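Local coordinates for protein Hydrogenase/urease maturation factor HypB (Helicobacter pylori, PDB 4LPS) that binds and slowly hydrolyses GTP and binds nickel or zinc, serving nickel insertion during maturation of [NiFe] hydrogenase and urease, at residues L157-G162 and F190-S195; V179-A184 and A208-M213. All blocks are in the same frame, centred on the assembly; numbering follows the deposited sequence.

Both contacts lie at one end of the parallel sheet of the P-loop GTPase domain, their centres about 10 Å apart. Strand 179-182 of contact 2 runs between strand 210-212 and the strand that ends in residues 157-158 of contact 1; the two contacts are joined directly by probable hydrogen bonds, Leu157 N to Ile180 O (2.8 Å) and Leu157 O to Ser182 N (2.9 Å). Lys183, which follows that shared strand, lies against the guanine base of GDP. Contact 1 stands farther from this nucleotide, with the side chain of Pro160 about 7 Å from it at the nearest atoms. In contact 1, Val159 and Phe192 reach Ile181 of contact 2.

Contact 1: residues L157-G162 and F190-S195; sequences LSVPEG and FNFRVS
Val159 and Phe192 meet where strand 157-158 runs into a short 3-10 segment (159-161) and the loop 190-193 passes it, their CA atoms 6.4 Å apart, with no backbone hydrogen bond linking the segments. Phe192 CG lies anti to the backbone N (chi1 -175°), on the side of Val159. The CG2 methyl of Val159 sits over the centre of that ring, 4.0 Å from its centroid in a CH-pi contact, while CG1 packs on Phe192 CB at 3.6 Å. A branched valine suits the place because its two methyls serve two aromatic residues: CG1 also meets Phe190 CB at 3.8 Å. Phe190 turns its ring onto Pro160, whose CA stands over the ring centre, 3.8 Å from the centroid; the rigid pyrrolidine offers aromatic carbons a compact apolar surface. The backbone of the turn meets the Phe192 ring, CD2 lying 3.2 Å from Val159 O and CE2 3.6 Å from Gly162 C; Gly162 has backbone angles at which a CB would strike the carbonyl O of Glu161. On the polar side of the turn Glu161 OE2 accepts bonds from Ser158 OG at 2.9 Å and from Ser158 N, the latter from above the carboxylate plane; Ser57 OG adds another. Pro160, Glu161, Lys165 and Phe190 line a second GDP contact seen in the crystal, distinct from the site at Lys183. This apolar contact of the P-loop GTPase fold joins the C-terminal end of a parallel strand and its 3-10 turn to the loop leading into helix 194-204.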
loop_
_atom_site.group_PDB
_atom_site.type_symbol
_atom_site.label_atom_id
_atom_site.label_comp_id
_atom_site.label_asym_id
_atom_site.label_seq_id
_atom_site.Cartn_x
_atom_site.Cartn_y
_atom_site.Cartn_z
ATOM N N LEU A 157 1.793 9.918 2.067
ATOM C CA LEU A 157 1.374 11.261 2.443
ATOM C C LEU A 157 1.664 12.176 1.264
ATOM O O LEU A 157 2.825 12.383 0.906
ATOM C CB LEU A 157 2.104 11.745 3.700
ATOM C CG LEU A 157 1.901 13.218 4.065
ATOM C CD1 LEU A 157 0.427 13.521 4.276
ATOM C CD2 LEU A 157 2.710 13.604 5.299
ATOM N N SER A 158 0.615 12.718 0.653
ATOM C CA SER A 158 0.805 13.547 -0.527
ATOM C C SER A 158 1.092 14.977 -0.106
ATOM O O SER A 158 0.590 15.445 0.919
ATOM C CB SER A 158 -0.411 13.485 -1.453
ATOM O OG SER A 158 -1.414 14.401 -1.066
ATOM N N VAL A 159 1.942 15.645 -0.882
ATOM C CA VAL A 159 2.349 17.017 -0.594
ATOM C C VAL A 159 1.157 17.964 -0.386
ATOM O O VAL A 159 1.161 18.740 0.571
ATOM C CB VAL A 159 3.273 17.569 -1.715
ATOM C CG1 VAL A 159 3.342 19.086 -1.675
ATOM C CG2 VAL A 159 4.667 16.982 -1.583
ATOM N N PRO A 160 0.131 17.910 -1.262
ATOM C CA PRO A 160 -0.993 18.830 -1.046
ATOM C C PRO A 160 -1.757 18.638 0.269
ATOM O O PRO A 160 -2.470 19.563 0.663
ATOM C CB PRO A 160 -1.914 18.545 -2.239
ATOM C CG PRO A 160 -1.016 17.987 -3.286
ATOM C CD PRO A 160 -0.020 17.170 -2.532
ATOM N N GLU A 161 -1.630 17.483 0.921
ATOM C CA GLU A 161 -2.341 17.244 2.181
ATOM C C GLU A 161 -1.792 18.085 3.333
ATOM O O GLU A 161 -2.512 18.389 4.282
ATOM C CB GLU A 161 -2.281 15.764 2.572
ATOM C CG GLU A 161 -2.990 14.821 1.611
ATOM C CD GLU A 161 -2.715 13.360 1.912
ATOM O OE1 GLU A 161 -2.823 12.959 3.092
ATOM O OE2 GLU A 161 -2.386 12.612 0.968
ATOM N N GLY A 162 -0.521 18.462 3.245
ATOM C CA GLY A 162 0.111 19.239 4.300
ATOM C C GLY A 162 1.199 18.459 5.015
ATOM O O GLY A 162 1.061 17.256 5.244
ATOM N N PHE A 190 3.429 24.324 -2.790
ATOM C CA PHE A 190 2.728 24.190 -1.515
ATOM C C PHE A 190 3.565 24.612 -0.304
ATOM O O PHE A 190 3.082 24.552 0.831
ATOM C CB PHE A 190 2.245 22.750 -1.326
ATOM C CG PHE A 190 0.984 22.430 -2.077
ATOM C CD1 PHE A 190 -0.253 22.711 -1.517
ATOM C CD2 PHE A 190 1.032 21.853 -3.339
ATOM C CE1 PHE A 190 -1.421 22.423 -2.199
ATOM C CE2 PHE A 190 -0.133 21.561 -4.027
ATOM C CZ PHE A 190 -1.361 21.848 -3.456
ATOM N N ASN A 191 4.804 25.037 -0.546
ATOM C CA ASN A 191 5.735 25.381 0.528
ATOM C C ASN A 191 5.817 24.233 1.538
ATOM O O ASN A 191 5.853 24.444 2.753
ATOM C CB ASN A 191 5.318 26.687 1.214
ATOM C CG ASN A 191 5.097 27.825 0.224
ATOM O OD1 ASN A 191 6.046 28.364 -0.350
ATOM N ND2 ASN A 191 3.836 28.193 0.023
ATOM N N PHE A 192 5.834 23.015 1.005
ATOM C CA PHE A 192 5.802 21.792 1.794
ATOM C C PHE A 192 7.171 21.565 2.416
ATOM O O PHE A 192 8.189 21.655 1.728
ATOM C CB PHE A 192 5.402 20.614 0.898
ATOM C CG PHE A 192 5.220 19.309 1.620
ATOM C CD1 PHE A 192 6.300 18.464 1.851
ATOM C CD2 PHE A 192 3.958 18.899 2.021
ATOM C CE1 PHE A 192 6.126 17.250 2.499
ATOM C CE2 PHE A 192 3.774 17.686 2.662
ATOM C CZ PHE A 192 4.860 16.861 2.903
ATOM N N ARG A 193 7.198 21.279 3.714
ATOM C CA ARG A 193 8.460 21.056 4.410
ATOM C C ARG A 193 8.704 19.576 4.690
ATOM O O ARG A 193 8.163 19.008 5.642
ATOM C CB ARG A 193 8.499 21.888 5.699
ATOM C CG ARG A 193 8.743 23.372 5.422
ATOM C CD ARG A 193 8.267 24.317 6.524
ATOM N NE ARG A 193 8.472 23.806 7.875
ATOM C CZ ARG A 193 7.491 23.354 8.650
ATOM N NH1 ARG A 193 6.241 23.350 8.204
ATOM N NH2 ARG A 193 7.757 22.909 9.868
ATOM N N VAL A 194 9.501 18.961 3.818
ATOM C CA VAL A 194 9.957 17.582 3.977
ATOM C C VAL A 194 10.596 17.374 5.350
ATOM O O VAL A 194 10.466 16.308 5.954
ATOM C CB VAL A 194 10.953 17.199 2.858
ATOM C CG1 VAL A 194 11.575 15.832 3.111
ATOM C CG2 VAL A 194 10.248 17.203 1.513
ATOM N N SER A 195 11.280 18.407 5.840
ATOM C CA SER A 195 11.906 18.368 7.155
ATOM C C SER A 195 10.893 18.101 8.266
ATOM O O SER A 195 11.195 17.403 9.230
ATOM C CB SER A 195 12.645 19.680 7.432
ATOM O OG SER A 195 11.765 20.790 7.387
#

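Contact 2: residues V179-A184 and A208-M213; sequences VIISKA and APIFLM. With GDP (guanosine-5'-diphosphate), chain D.
Ile181 packs its CD1 on CG2 of Ile210 (3.8 Å) and its CG2 on CD2 of Leu212, the latter two side chains lying side by side, within a right-handed beta-alpha-beta unit of the P-loop GTPase fold: strand 179-182, helix 194-204 and edge strand 210-212. Isoleucine and valine, branched at CB, suit these extended positions, and with Val179 they form the sheet face that packs on helix 194-204. On the other face Ile180 CG2 meets Met213 CB at 3.6 Å. Met213 CG is anti to the backbone N (chi1 166°), and the bend at chi3 brings CE near Ile180 CD1, the unbranched chain fitting itself to its neighbour. Phe211 shares this face and meets Phe224 of helix 218-234 edge-to-face.

The strands run parallel, their short axes 21° apart, and successive backbone bonds alternate between them: Val179 N to Pro209 O, Phe211 N to Val179 O, Ile181 N to Phe211 O (2.6 Å), and Met213 N to Ile181 O. Beyond the strand, Ala184 N bonds to Met213 O at 2.9 Å, tilted from the carbonyl plane; its small CB fits within 3.3 Å of the same oxygen. This end carries the sequence Ser-Lys-Ala-Asp, corresponding to the NKxD guanine-recognition motif of GTPases, and Asp185 bonds to GDP. Ser182 OG bonds to the P-loop at Ser57 O. Lys183 lays its long aliphatic chain across one face of the base, CG 3.6 Å from GDP C6, and the chain, extended beyond CG, carries NZ to two acceptors, Gly56 O and, at 3.0 Å, the ribose O4' of GDP.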
loop_
_atom_site.group_PDB
_atom_site.type_symbol
_atom_site.label_atom_id
_atom_site.label_comp_id
_atom_site.label_asym_id
_atom_site.label_seq_id
_atom_site.Cartn_x
_atom_site.Cartn_y
_atom_site.Cartn_z
ATOM N N VAL A 179 7.252 5.163 4.582
ATOM C CA VAL A 179 6.380 6.282 4.266
ATOM C C VAL A 179 6.791 6.861 2.922
ATOM O O VAL A 179 7.978 7.080 2.661
ATOM C CB VAL A 179 6.424 7.383 5.355
ATOM C CG1 VAL A 179 5.495 8.537 4.995
ATOM C CG2 VAL A 179 6.043 6.812 6.705
ATOM N N ILE A 180 5.808 7.091 2.062
ATOM C CA ILE A 180 6.055 7.735 0.783
ATOM C C ILE A 180 5.479 9.144 0.775
ATOM O O ILE A 180 4.275 9.326 0.950
ATOM C CB ILE A 180 5.438 6.931 -0.379
ATOM C CG1 ILE A 180 6.081 5.545 -0.471
ATOM C CG2 ILE A 180 5.582 7.684 -1.694
ATOM C CD1 ILE A 180 5.343 4.601 -1.392
ATOM N N ILE A 181 6.338 10.140 0.572
ATOM C CA ILE A 181 5.861 11.493 0.311
ATOM C C ILE A 181 5.547 11.589 -1.175
ATOM O O ILE A 181 6.448 11.730 -2.003
ATOM C CB ILE A 181 6.891 12.569 0.713
ATOM C CG1 ILE A 181 7.227 12.463 2.204
ATOM C CG2 ILE A 181 6.359 13.963 0.396
ATOM C CD1 ILE A 181 8.288 13.450 2.674
ATOM N N SER A 182 4.265 11.503 -1.509
ATOM C CA SER A 182 3.861 11.408 -2.905
ATOM C C SER A 182 3.565 12.786 -3.480
ATOM O O SER A 182 3.433 13.759 -2.733
ATOM C CB SER A 182 2.647 10.486 -3.055
ATOM O OG SER A 182 1.561 10.908 -2.256
ATOM N N LYS A 183 3.479 12.857 -4.809
ATOM C CA LYS A 183 3.333 14.120 -5.531
ATOM C C LYS A 183 4.441 15.098 -5.137
ATOM O O LYS A 183 4.196 16.283 -4.905
ATOM C CB LYS A 183 1.947 14.730 -5.284
ATOM C CG LYS A 183 0.812 13.711 -5.394
ATOM C CD LYS A 183 -0.564 14.365 -5.333
ATOM C CE LYS A 183 -1.666 13.312 -5.375
ATOM N NZ LYS A 183 -3.038 13.908 -5.399
ATOM N N ALA A 184 5.666 14.583 -5.075
ATOM C CA ALA A 184 6.817 15.370 -4.646
ATOM C C ALA A 184 7.144 16.514 -5.609
ATOM O O ALA A 184 7.864 17.448 -5.252
ATOM C CB ALA A 184 8.027 14.463 -4.477
ATOM N N ALA A 208 11.560 3.655 10.170
ATOM C CA ALA A 208 10.837 3.627 8.902
ATOM C C ALA A 208 11.470 4.574 7.888
ATOM O O ALA A 208 11.646 5.763 8.167
ATOM C CB ALA A 208 9.375 3.984 9.116
ATOM N N PRO A 209 11.811 4.050 6.702
ATOM C CA PRO A 209 12.381 4.871 5.628
ATOM C C PRO A 209 11.341 5.795 5.003
ATOM O O PRO A 209 10.153 5.476 5.015
ATOM C CB PRO A 209 12.873 3.829 4.619
ATOM C CG PRO A 209 11.983 2.649 4.843
ATOM C CD PRO A 209 11.739 2.627 6.327
ATOM N N ILE A 210 11.785 6.936 4.485
ATOM C CA ILE A 210 10.889 7.882 3.831
ATOM C C ILE A 210 11.302 8.071 2.373
ATOM O O ILE A 210 12.481 8.272 2.073
ATOM C CB ILE A 210 10.877 9.252 4.554
ATOM C CG1 ILE A 210 10.579 9.062 6.045
ATOM C CG2 ILE A 210 9.852 10.182 3.931
ATOM C CD1 ILE A 210 10.585 10.355 6.852
ATOM N N PHE A 211 10.329 8.004 1.470
ATOM C CA PHE A 211 10.601 8.139 0.044
ATOM C C PHE A 211 9.910 9.357 -0.553
ATOM O O PHE A 211 8.717 9.567 -0.341
ATOM C CB PHE A 211 10.148 6.884 -0.707
ATOM C CG PHE A 211 10.927 5.649 -0.360
ATOM C CD1 PHE A 211 10.505 4.810 0.662
ATOM C CD2 PHE A 211 12.083 5.326 -1.054
ATOM C CE1 PHE A 211 11.219 3.675 0.985
ATOM C CE2 PHE A 211 12.802 4.187 -0.737
ATOM C CZ PHE A 211 12.369 3.361 0.285
ATOM N N LEU A 212 10.667 10.150 -1.305
ATOM C CA LEU A 212 10.088 11.194 -2.138
ATOM C C LEU A 212 9.706 10.583 -3.476
ATOM O O LEU A 212 10.546 10.001 -4.162
ATOM C CB LEU A 212 11.069 12.351 -2.334
ATOM C CG LEU A 212 11.192 13.367 -1.198
ATOM C CD1 LEU A 212 12.449 14.207 -1.369
ATOM C CD2 LEU A 212 9.957 14.256 -1.144
ATOM N N MET A 213 8.436 10.700 -3.843
ATOM C CA MET A 213 7.951 10.072 -5.062
ATOM C C MET A 213 7.106 11.029 -5.882
ATOM O O MET A 213 6.290 11.774 -5.343
ATOM C CB MET A 213 7.143 8.814 -4.731
ATOM C CG MET A 213 6.315 8.285 -5.899
ATOM S SD MET A 213 5.553 6.680 -5.601
ATOM C CE MET A 213 6.959 5.757 -4.983
HETATM P PB GDP D . -5.596 7.513 -5.134
HETATM O O1B GDP D . -7.030 7.962 -5.002
HETATM O O2B GDP D . -5.525 6.144 -5.760
HETATM O O3B GDP D . -4.942 7.439 -3.776
HETATM O O3A GDP D . -4.784 8.576 -6.022
HETATM P PA GDP D . -4.982 8.735 -7.614
HETATM O O1A GDP D . -4.053 7.801 -8.345
HETATM O O2A GDP D . -6.414 8.520 -8.032
HETATM O "O5'" GDP D . -4.504 10.242 -7.856
HETATM C "C5'" GDP D . -5.384 11.333 -7.598
HETATM C "C4'" GDP D . -4.920 12.531 -8.413
HETATM O "O4'" GDP D . -3.555 12.820 -8.107
HETATM C "C3'" GDP D . -4.974 12.226 -9.899
HETATM O "O3'" GDP D . -5.447 13.398 -10.569
HETATM C "C2'" GDP D . -3.539 11.981 -10.306
HETATM O "O2'" GDP D . -3.313 12.424 -11.643
HETATM C "C1'" GDP D . -2.786 12.846 -9.314
HETATM N N9 GDP D . -1.422 12.348 -9.027
HETATM C C8 GDP D . -1.044 11.100 -8.688
HETATM N N7 GDP D . 0.295 11.049 -8.479
HETATM C C5 GDP D . 0.789 12.289 -8.673
HETATM C C6 GDP D . 2.116 12.948 -8.616
HETATM O O6 GDP D . 3.142 12.301 -8.323
HETATM N N1 GDP D . 2.185 14.258 -8.886
HETATM C C2 GDP D . 1.094 14.980 -9.205
HETATM N N2 GDP D . 1.230 16.301 -9.469
HETATM N N3 GDP D . -0.148 14.445 -9.275
HETATM C C4 GDP D . -0.352 13.135 -9.025
#